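Local coordinates for protein alcohol dehydrogenase, zinc-containing (Thermotoga maritima, PDB 3IP1) that catalyses the NAD(+)-dependent oxidation of scyllo-inosose to 3-dehydro-scyllo-inosose, a step that probably belongs to myo-inositol degradation, and binds two zinc ions per subunit, at residues F18-G21 against I25-K28; M74-T77 against I83-P86; P50-E53 against I58-K61; K369-S372 against E378-K381; F188-L193 against S355-G360. All coordinates share one frame; numbering follows the deposited sequence.

Contact 1 of 5, residues F18-G21 against I25-K28; sequences FKLG and IEGK
Leu20 touches the first half of a type II beta turn formed by Ile25, Glu26, Gly27 and Lys28. The turn is closed by a backbone hydrogen bond from Lys28 N to Ile25 O, 2.8 Å long. Gly27 takes its third position with positive phi, where a side chain would be jammed against the preceding carbonyl. Both segments belong to the long surface loop between strand 3-12 and strand 37-38.

The side chain of Leu20 leaves the backbone in the direction of the turn. CB stops short of it and acts as a spacer. CG lies anti to the backbone N (chi1 -165°), which carries the two methyls forward. CD1 makes most of the contact. Leu20 CD1 lies 3.8 Å from Glu26 N and 3.9 Å from Glu26 CA, so it rests on the backbone at the start of the turn. Ile25 contributes its carbonyl carbon, with Ile25 C 4.3 Å from Leu20 CD1.

The Glu26 side chain crosses that of Leu20 at about a right angle and offers its aliphatic part. Its chain bends at chi2 (-81°), and the carboxylate carbon stays farther from the leucine than CG does. Trp12 of strand 3-12 touches both Leu20 and Glu26, so the loop contact is laid against the neighbouring strand. Between the segments, Asp24 OD2 takes a hydrogen bond from Gly21 N. Both methyls of Leu20 reach the same methylene: Glu26 CG is 4.0 Å from Leu20 CD1 and 4.1 Å from Leu20 CD2.

Contact 2 of 5, residues M74-T77 against I83-P86; sequences MAQT and ILYP
Gln76 O receives the polar contacts made between the two segments. Leu84 N donates a hydrogen bond to it, 3.0 Å from Gln76 O. The bond is bent, with 135° at the hydrogen, and the donor is tilted 25° from the carbonyl plane. Ile83 CA brings a CA-H...O contact to the same atom, 3.2 Å from Gln76 O. Two successive residues thus approach one carbonyl oxygen, one by a true hydrogen bond and one by a weaker CA-H contact. Ile83 CG2 makes a close methyl-to-carbonyl contact, 3.2 Å from Met74 O.

A backbone bridge pairs Thr77 with Ile83. It is a single bridge, not a length of sheet, and it closes the short loop that follows helix 69-75. This loop lies in the GroES-like catalytic domain of zinc-containing alcohol dehydrogenases.

Apolar contacts lie around the bridge. Leu84 crosses Gln76 obliquely. Leu84 CD1 is 3.7 Å from Gln76 CD, while Leu84 CD2 turns to the next residue, 3.6 Å from Thr77 C. CG of Gln76 is anti to the backbone N (chi1 -177°) and the chain runs on extended, which brings CG and the amide carbon against Leu84 CD1.

The Met-aromatic contact is made by Met74, present as selenomethionine, and Tyr85. The two side chains run side by side and point the same way. Met74 CG is 3.6 Å from Tyr85 CB, and Met74 SE lies 5.1 Å from the centroid of the Tyr85 ring, in an oblique position. Phe155 also meets this ring. The tyrosine side chain touches Ser70, which by similarity belongs to the charge relay system.

Contact 3 of 5, residues P50-E53 against I58-K61; sequences PRIE and IIIK
Residues 50-53 run extended and antiparallel beside strand 57-66, but too far off for sheet pairing, with Ile52 CA 6.7 Å from Ile58 CA. The strand belongs to the GroES-like catalytic domain, and along residues 58-61 its backbone partners are strands 98-106 and 164-168. The loop segment, which leads from strand 40-47 into strand 57-66, therefore folds back along the strand that follows it. The two are held together by side chains.

Ile59 is the centre of the contact. Its side chain leaves the strand in the direction of the loop, and CD1 comes up against the loop backbone. Ile59 CD1 lies 3.8 Å from Pro50 O and 4.2 Å from Arg51 N, so it faces the peptide link between the two residues. The proline ring covers it with one carbon: Pro50 CB is 4.0 Å from Ile59 CD1.

Ile52, two residues on from Pro50, makes the second apolar contact. It slants over Ile59. CG1 is anti to the carbonyl carbon (chi1 -57°), and a turn at chi2 (-65°) brings CD1 onto the strand. Here it meets Ile59 CG1.

The loop has a second attachment. Lys166 NZ of strand 164-168 makes a hydrogen bond to Arg51 O and a salt bridge to Glu53 OE2. Pro50 also touches Tyr164 of the same strand. Ile58 sends its side chain away from the loop, toward Val167 and Phe119, and presents backbone to it instead. Ile52 CD1 rests on that backbone, 3.8 Å from Ile58 CA.

Contact 4 of 5, residues K369-S372 against E378-K381; sequences KTVS and EYIK
A beta-alpha-beta unit of strand 369-371, helix 376-382 and strand 392-395 contains this contact. The first and last elements pair in parallel, and the helix is fastened to the first strand through Tyr379.

Val371 and Lys369, two positions apart on the strand, both point at the tyrosine. Val371 CG1 lies over one face of the ring, displaced toward the rim. The CH-pi distance from Val371 CG1 to the centroid of the Tyr379 ring is 4.0 Å, 23° off the normal. The nearest ring atom is Tyr379 CE2, 3.6 Å from Val371 CG1.

Lys369 works at the hydroxyl end. Its chain starts extended, then bends at chi3 (-113°) and chi4 (-100°). Lys369 CD passes 3.8 Å from Tyr379 CE1, in an oblique position. The bends bring the amine round to the phenol, and Lys369 NZ donates a hydrogen bond of 2.8 Å to Tyr379 OH. Ile67 also touches the tyrosine.

The valine meets the ring face, the lysine the hydroxyl. A charged amine donating to the phenol oxygen would probably polarise the O-H and make its loss of a proton somewhat easier.

Contact 5 of 5, residues F188-L193 against S355-G360; sequences FLAGSL and SLMASG
This is a buried contact between the C-terminal ends of two helices, 185-192 and 349-358, far apart in sequence. Helix 349-358 follows strand 337-340, the outermost strand of the Rossmann sheet on that side within this chain. Helix 185-192 comes before the first strand of that sheet. One residue, Met357, present as selenomethionine, reaches from one helix to the other.

Its chain is extended beyond CG (chi2 -178°, chi3 180°), which puts SE and CE against the last turn of the other helix. Met357 SE is 3.4 Å from Ala190 O and 4.2 Å from Ala190 CB. The methyl goes further. Met357 CE is 3.7 Å from Leu193 O and 4.1 Å from Leu193 CB. Selenium and methyl therefore lie on backbone carbonyls as much as on side chains.

Those carbonyls have polar partners too. Ala190 O accepts a hydrogen bond from Leu193 N, and Leu193 O is hydrogen-bonded to Thr197 OG1. Ser192 OG donates a hydrogen bond of 2.7 Å to Leu189 O, within the same helix turn.

Leu193 packs on Ile366 and Ile367, just ahead of strand 369-371. Helix 194-207, which carries the metal ligand Glu195, touches Met357 through Val194 and Thr197, and Ser192 touches Thr393 of strand 392-395.

How the contacts relate
From the N terminus the chain closes contact 1 in the loop after strand 3-12, then contact 3 where a loop folds back on strand 57-66. Contact 2 follows in the loop after helix 69-75. Contact 5 bridges 161 intervening residues, including the Rossmann sheet, and brings residues 188-193 to 355-360. Contact 4 comes last, inside a beta-alpha-beta unit. All five are in series; none nests in or crosses another. Two pairs touch: Ala75 CB of contact 2 is 3.7 Å from Ile380 CG2 of contact 4, and Thr370 CG2 of contact 4 is 3.9 Å from Leu189 CD2 of contact 5. Contacts 3 and 4 reach the same mixed sheet.

Contact 1 of 5, residues F18-G21 against I25-K28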
# COMPACT_ATOMS: atom_id res chain seq x y z
N PHE A 18 32.83 -13.81 -23.75
CA PHE A 18 32.23 -12.48 -23.80
C PHE A 18 31.83 -12.09 -25.21
O PHE A 18 32.60 -12.25 -26.15
CB PHE A 18 33.18 -11.42 -23.23
CG PHE A 18 32.69 -10.00 -23.40
CD1 PHE A 18 31.80 -9.43 -22.47
CD2 PHE A 18 33.12 -9.22 -24.47
CE1 PHE A 18 31.36 -8.14 -22.61
CE2 PHE A 18 32.67 -7.90 -24.62
CZ PHE A 18 31.78 -7.36 -23.68
N LYS A 19 30.61 -11.58 -25.35
CA LYS A 19 30.22 -10.85 -26.55
C LYS A 19 29.85 -9.42 -26.15
O LYS A 19 29.21 -9.22 -25.10
CB LYS A 19 29.05 -11.52 -27.27
CG LYS A 19 29.39 -12.85 -27.95
CD LYS A 19 29.10 -14.03 -27.03
CE LYS A 19 29.30 -15.37 -27.75
NZ LYS A 19 29.59 -16.45 -26.76
N LEU A 20 30.27 -8.45 -26.96
CA LEU A 20 29.99 -7.03 -26.74
C LEU A 20 28.50 -6.81 -26.52
O LEU A 20 27.69 -7.12 -27.40
CB LEU A 20 30.48 -6.17 -27.92
CG LEU A 20 30.60 -4.65 -27.78
CD1 LEU A 20 31.75 -4.26 -26.84
CD2 LEU A 20 30.79 -3.98 -29.15
N GLY A 21 28.15 -6.29 -25.35
CA GLY A 21 26.75 -6.00 -25.00
C GLY A 21 26.14 -4.92 -25.88
O GLY A 21 26.86 -4.15 -26.51
N ILE A 25 30.75 -0.24 -25.13
CA ILE A 25 31.60 0.43 -26.11
C ILE A 25 32.97 -0.24 -26.11
O ILE A 25 33.72 -0.20 -25.12
CB ILE A 25 31.74 1.95 -25.89
CG1 ILE A 25 30.36 2.64 -25.99
CG2 ILE A 25 32.73 2.55 -26.91
CD1 ILE A 25 30.26 3.97 -25.24
N GLU A 26 33.28 -0.85 -27.24
CA GLU A 26 34.49 -1.62 -27.44
C GLU A 26 35.74 -0.83 -26.99
O GLU A 26 36.00 0.25 -27.49
CB GLU A 26 34.57 -1.99 -28.92
CG GLU A 26 34.86 -3.46 -29.17
CD GLU A 26 36.33 -3.78 -29.04
OE1 GLU A 26 37.14 -2.82 -29.05
OE2 GLU A 26 36.70 -4.98 -28.95
N GLY A 27 36.47 -1.36 -26.01
CA GLY A 27 37.70 -0.71 -25.53
C GLY A 27 37.50 0.30 -24.41
O GLY A 27 38.47 0.78 -23.79
N LYS A 28 36.23 0.63 -24.13
CA LYS A 28 35.91 1.74 -23.25
C LYS A 28 34.92 1.45 -22.12
O LYS A 28 35.11 1.94 -21.00
CB LYS A 28 35.38 2.90 -24.08
CG LYS A 28 36.42 3.49 -25.01
CD LYS A 28 35.79 4.63 -25.81
CE LYS A 28 36.75 5.20 -26.84
NZ LYS A 28 35.96 5.83 -27.94

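Contact 2 of 5, residues M74-T77 against I83-P86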
# COMPACT_ATOMS: atom_id res chain seq x y z
N MSE A 74 36.81 -3.80 -7.87
CA MSE A 74 37.29 -3.31 -9.16
C MSE A 74 38.81 -3.43 -9.33
O MSE A 74 39.28 -3.62 -10.45
CB MSE A 74 36.80 -1.88 -9.44
CG MSE A 74 35.39 -1.80 -10.04
SE MSE A 74 34.87 0.05 -10.42
CE MSE A 74 34.57 0.64 -8.58
N ALA A 75 39.57 -3.34 -8.22
CA ALA A 75 41.03 -3.37 -8.28
C ALA A 75 41.61 -4.73 -7.87
O ALA A 75 42.83 -4.89 -7.82
CB ALA A 75 41.60 -2.30 -7.41
N GLN A 76 40.74 -5.68 -7.52
CA GLN A 76 41.15 -7.02 -7.13
C GLN A 76 40.87 -7.93 -8.31
O GLN A 76 39.90 -7.73 -9.03
CB GLN A 76 40.34 -7.49 -5.94
CG GLN A 76 40.73 -8.85 -5.39
CD GLN A 76 40.15 -9.10 -4.01
OE1 GLN A 76 39.35 -8.32 -3.51
NE2 GLN A 76 40.57 -10.18 -3.37
N THR A 77 41.71 -8.95 -8.50
CA THR A 77 41.53 -9.86 -9.64
C THR A 77 41.39 -11.33 -9.25
O THR A 77 41.83 -11.73 -8.18
CB THR A 77 42.70 -9.78 -10.62
OG1 THR A 77 43.83 -10.42 -10.02
CG2 THR A 77 43.05 -8.33 -10.96
N ILE A 83 39.17 -8.40 -13.18
CA ILE A 83 38.59 -7.73 -12.00
C ILE A 83 37.45 -8.58 -11.42
O ILE A 83 36.81 -9.35 -12.16
CB ILE A 83 38.13 -6.30 -12.31
CG1 ILE A 83 36.83 -6.30 -13.12
CG2 ILE A 83 39.23 -5.52 -13.02
CD1 ILE A 83 36.30 -4.94 -13.48
N LEU A 84 37.21 -8.45 -10.12
CA LEU A 84 36.15 -9.20 -9.44
C LEU A 84 34.78 -8.52 -9.63
O LEU A 84 33.76 -9.19 -9.74
CB LEU A 84 36.48 -9.40 -7.95
CG LEU A 84 37.70 -10.28 -7.59
CD1 LEU A 84 37.64 -10.75 -6.12
CD2 LEU A 84 37.83 -11.49 -8.52
N TYR A 85 34.77 -7.19 -9.72
CA TYR A 85 33.52 -6.46 -9.91
C TYR A 85 32.81 -6.81 -11.22
O TYR A 85 33.34 -6.60 -12.32
CB TYR A 85 33.74 -4.95 -9.79
CG TYR A 85 32.44 -4.17 -9.81
CD1 TYR A 85 31.58 -4.19 -8.71
CD2 TYR A 85 32.07 -3.46 -10.94
CE1 TYR A 85 30.37 -3.48 -8.73
CE2 TYR A 85 30.87 -2.76 -10.98
CZ TYR A 85 30.03 -2.76 -9.88
OH TYR A 85 28.85 -2.06 -9.95
N PRO A 86 31.58 -7.32 -11.11
CA PRO A 86 30.90 -7.88 -12.28
C PRO A 86 30.06 -6.90 -13.10
O PRO A 86 29.56 -7.28 -14.17
CB PRO A 86 30.01 -8.98 -11.67
CG PRO A 86 29.74 -8.50 -10.22
CD PRO A 86 30.81 -7.50 -9.86

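Contact 3 of 5, residues P50-E53 against I58-K61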
# COMPACT_ATOMS: atom_id res chain seq x y z
N PRO A 50 38.18 20.62 -13.45
CA PRO A 50 36.78 20.35 -13.82
C PRO A 50 36.15 21.57 -14.49
O PRO A 50 36.61 22.69 -14.29
CB PRO A 50 36.11 20.04 -12.47
CG PRO A 50 37.24 19.64 -11.56
CD PRO A 50 38.41 20.48 -12.00
N ARG A 51 35.11 21.32 -15.29
CA ARG A 51 34.45 22.38 -16.04
C ARG A 51 32.95 22.24 -15.97
O ARG A 51 32.41 21.13 -16.09
CB ARG A 51 34.83 22.33 -17.52
CG ARG A 51 36.29 22.54 -17.82
CD ARG A 51 36.60 22.06 -19.24
NE ARG A 51 35.87 22.83 -20.23
CZ ARG A 51 36.28 24.00 -20.74
NH1 ARG A 51 37.43 24.53 -20.35
NH2 ARG A 51 35.53 24.62 -21.63
N ILE A 52 32.28 23.37 -15.76
CA ILE A 52 30.84 23.47 -15.93
C ILE A 52 30.58 23.51 -17.44
O ILE A 52 30.98 24.44 -18.12
CB ILE A 52 30.27 24.76 -15.28
CG1 ILE A 52 30.62 24.84 -13.78
CG2 ILE A 52 28.76 24.88 -15.55
CD1 ILE A 52 30.00 23.75 -12.90
N GLU A 53 29.92 22.48 -17.94
CA GLU A 53 29.67 22.36 -19.37
C GLU A 53 28.19 22.41 -19.70
O GLU A 53 27.82 22.68 -20.84
CB GLU A 53 30.26 21.06 -19.89
CG GLU A 53 31.75 21.14 -20.09
CD GLU A 53 32.41 19.78 -20.00
OE1 GLU A 53 33.50 19.64 -20.59
OE2 GLU A 53 31.84 18.87 -19.35
N ILE A 58 27.42 21.47 -11.06
CA ILE A 58 28.19 22.08 -9.98
C ILE A 58 29.52 21.35 -9.85
O ILE A 58 29.66 20.20 -10.27
CB ILE A 58 27.47 21.99 -8.60
CG1 ILE A 58 27.28 20.51 -8.18
CG2 ILE A 58 26.14 22.76 -8.64
CD1 ILE A 58 26.70 20.26 -6.77
N ILE A 59 30.48 22.03 -9.25
CA ILE A 59 31.77 21.46 -8.92
C ILE A 59 31.84 21.52 -7.41
O ILE A 59 31.54 22.55 -6.80
CB ILE A 59 32.93 22.29 -9.55
CG1 ILE A 59 32.91 22.14 -11.08
CG2 ILE A 59 34.30 21.85 -9.02
CD1 ILE A 59 33.75 23.22 -11.81
N ILE A 60 32.24 20.40 -6.82
CA ILE A 60 32.33 20.23 -5.39
C ILE A 60 33.79 20.02 -4.98
O ILE A 60 34.51 19.24 -5.60
CB ILE A 60 31.51 18.99 -4.97
CG1 ILE A 60 30.03 19.16 -5.36
CG2 ILE A 60 31.68 18.71 -3.46
CD1 ILE A 60 29.23 17.82 -5.36
N LYS A 61 34.24 20.72 -3.95
CA LYS A 61 35.54 20.47 -3.37
C LYS A 61 35.33 19.33 -2.39
O LYS A 61 34.61 19.50 -1.40
CB LYS A 61 36.01 21.73 -2.66
CG LYS A 61 37.34 21.68 -1.94
CD LYS A 61 37.69 23.13 -1.52
CE LYS A 61 38.86 23.21 -0.54
NZ LYS A 61 40.01 22.38 -1.00

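Contact 4 of 5, residues K369-S372 against E378-K381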
# COMPACT_ATOMS: atom_id res chain seq x y z
N LYS A 369 38.98 4.11 10.11
CA LYS A 369 40.18 4.91 9.88
C LYS A 369 39.95 5.94 8.76
O LYS A 369 39.26 5.66 7.78
CB LYS A 369 41.32 3.96 9.48
CG LYS A 369 42.66 4.59 9.26
CD LYS A 369 43.60 3.55 8.70
CE LYS A 369 44.70 3.22 9.70
NZ LYS A 369 45.92 3.98 9.31
N THR A 370 40.53 7.13 8.94
CA THR A 370 40.56 8.12 7.86
C THR A 370 41.99 8.26 7.37
O THR A 370 42.93 8.14 8.14
CB THR A 370 39.99 9.49 8.29
OG1 THR A 370 40.68 9.95 9.45
CG2 THR A 370 38.51 9.39 8.63
N VAL A 371 42.14 8.50 6.07
CA VAL A 371 43.45 8.49 5.42
C VAL A 371 43.48 9.60 4.36
O VAL A 371 42.42 10.15 4.00
CB VAL A 371 43.75 7.10 4.74
CG1 VAL A 371 43.63 5.95 5.74
CG2 VAL A 371 42.81 6.85 3.55
N SER A 372 44.66 9.93 3.87
CA SER A 372 44.79 10.97 2.86
C SER A 372 44.56 10.37 1.47
O SER A 372 44.62 9.15 1.31
CB SER A 372 46.18 11.61 2.92
OG SER A 372 47.14 10.66 2.49
N GLU A 378 46.82 2.30 -1.67
CA GLU A 378 47.36 1.33 -0.71
C GLU A 378 46.24 0.63 0.06
O GLU A 378 46.27 -0.60 0.25
CB GLU A 378 48.33 2.03 0.26
CG GLU A 378 48.88 1.15 1.38
CD GLU A 378 49.44 1.94 2.58
OE1 GLU A 378 49.98 3.06 2.41
OE2 GLU A 378 49.34 1.43 3.71
N TYR A 379 45.25 1.40 0.51
CA TYR A 379 44.17 0.84 1.32
C TYR A 379 43.16 -0.00 0.53
O TYR A 379 42.62 -0.97 1.04
CB TYR A 379 43.48 1.93 2.15
CG TYR A 379 44.27 2.22 3.40
CD1 TYR A 379 44.10 1.44 4.55
CD2 TYR A 379 45.24 3.22 3.42
CE1 TYR A 379 44.86 1.67 5.70
CE2 TYR A 379 46.01 3.46 4.57
CZ TYR A 379 45.82 2.68 5.69
OH TYR A 379 46.56 2.90 6.84
N ILE A 380 42.92 0.38 -0.71
CA ILE A 380 42.11 -0.41 -1.63
C ILE A 380 42.72 -1.81 -1.78
O ILE A 380 41.99 -2.81 -1.83
CB ILE A 380 41.98 0.31 -3.00
CG1 ILE A 380 41.03 1.50 -2.88
CG2 ILE A 380 41.53 -0.63 -4.12
CD1 ILE A 380 40.82 2.27 -4.19
N LYS A 381 44.04 -1.88 -1.85
CA LYS A 381 44.77 -3.14 -1.87
C LYS A 381 44.71 -3.89 -0.51
O LYS A 381 44.44 -5.09 -0.45
CB LYS A 381 46.23 -2.87 -2.29
CG LYS A 381 47.31 -3.81 -1.67
CD LYS A 381 47.88 -4.80 -2.67
CE LYS A 381 46.85 -5.81 -3.15
NZ LYS A 381 47.48 -7.09 -3.63

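Contact 5 of 5, residues F188-L193 against S355-G360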
# COMPACT_ATOMS: atom_id res chain seq x y z
N PHE A 188 31.35 16.13 7.38
CA PHE A 188 31.64 15.57 6.07
C PHE A 188 31.80 14.06 6.14
O PHE A 188 31.36 13.33 5.26
CB PHE A 188 32.85 16.28 5.46
CG PHE A 188 32.60 17.75 5.20
CD1 PHE A 188 31.74 18.15 4.18
CD2 PHE A 188 33.22 18.73 6.00
CE1 PHE A 188 31.48 19.50 3.94
CE2 PHE A 188 32.99 20.09 5.78
CZ PHE A 188 32.12 20.48 4.75
N LEU A 189 32.41 13.58 7.22
CA LEU A 189 32.39 12.16 7.51
C LEU A 189 30.95 11.60 7.48
O LEU A 189 30.72 10.57 6.87
CB LEU A 189 33.09 11.87 8.85
CG LEU A 189 34.60 12.13 8.91
CD1 LEU A 189 35.15 11.69 10.25
CD2 LEU A 189 35.38 11.46 7.76
N ALA A 190 30.01 12.27 8.15
CA ALA A 190 28.62 11.79 8.19
C ALA A 190 28.01 11.81 6.78
O ALA A 190 27.34 10.86 6.35
CB ALA A 190 27.77 12.61 9.17
N GLY A 191 28.28 12.91 6.07
CA GLY A 191 27.88 13.07 4.66
C GLY A 191 28.38 11.99 3.73
O GLY A 191 27.65 11.56 2.83
N SER A 192 29.63 11.53 3.95
CA SER A 192 30.24 10.49 3.12
C SER A 192 29.53 9.13 3.29
O SER A 192 29.66 8.23 2.45
CB SER A 192 31.75 10.38 3.41
OG SER A 192 32.01 9.75 4.68
N LEU A 193 28.76 9.01 4.37
CA LEU A 193 28.05 7.79 4.69
C LEU A 193 26.58 7.79 4.25
O LEU A 193 25.85 6.85 4.54
CB LEU A 193 28.16 7.52 6.20
CG LEU A 193 29.55 7.07 6.66
CD1 LEU A 193 29.81 7.35 8.14
CD2 LEU A 193 29.78 5.59 6.36
N SER A 355 18.08 13.80 7.35
CA SER A 355 17.29 14.26 8.52
C SER A 355 17.45 13.32 9.68
O SER A 355 17.54 13.76 10.82
CB SER A 355 15.81 14.38 8.18
OG SER A 355 15.64 15.39 7.20
N LEU A 356 17.49 12.02 9.39
CA LEU A 356 17.67 11.01 10.41
C LEU A 356 19.03 11.20 11.12
O LEU A 356 19.10 11.26 12.35
CB LEU A 356 17.58 9.63 9.75
CG LEU A 356 16.95 8.43 10.43
CD1 LEU A 356 15.80 8.74 11.40
CD2 LEU A 356 16.51 7.47 9.36
N MSE A 357 20.10 11.33 10.34
CA MSE A 357 21.40 11.63 10.92
C MSE A 357 21.35 12.92 11.73
O MSE A 357 21.89 12.97 12.83
CB MSE A 357 22.47 11.76 9.83
CG MSE A 357 22.83 10.45 9.15
SE MSE A 357 24.25 10.79 7.87
CE MSE A 357 24.45 8.94 7.23
N ALA A 358 20.69 13.95 11.20
CA ALA A 358 20.60 15.25 11.88
C ALA A 358 19.92 15.15 13.24
O ALA A 358 20.22 15.91 14.17
CB ALA A 358 19.91 16.27 11.01
N SER A 359 19.02 14.18 13.37
CA SER A 359 18.25 14.03 14.59
C SER A 359 18.86 13.03 15.57
O SER A 359 18.23 12.72 16.57
CB SER A 359 16.82 13.64 14.26
OG SER A 359 16.81 12.31 13.79
N GLY A 360 20.07 12.54 15.31
CA GLY A 360 20.75 11.65 16.26
C GLY A 360 21.33 10.32 15.77
O GLY A 360 22.16 9.73 16.46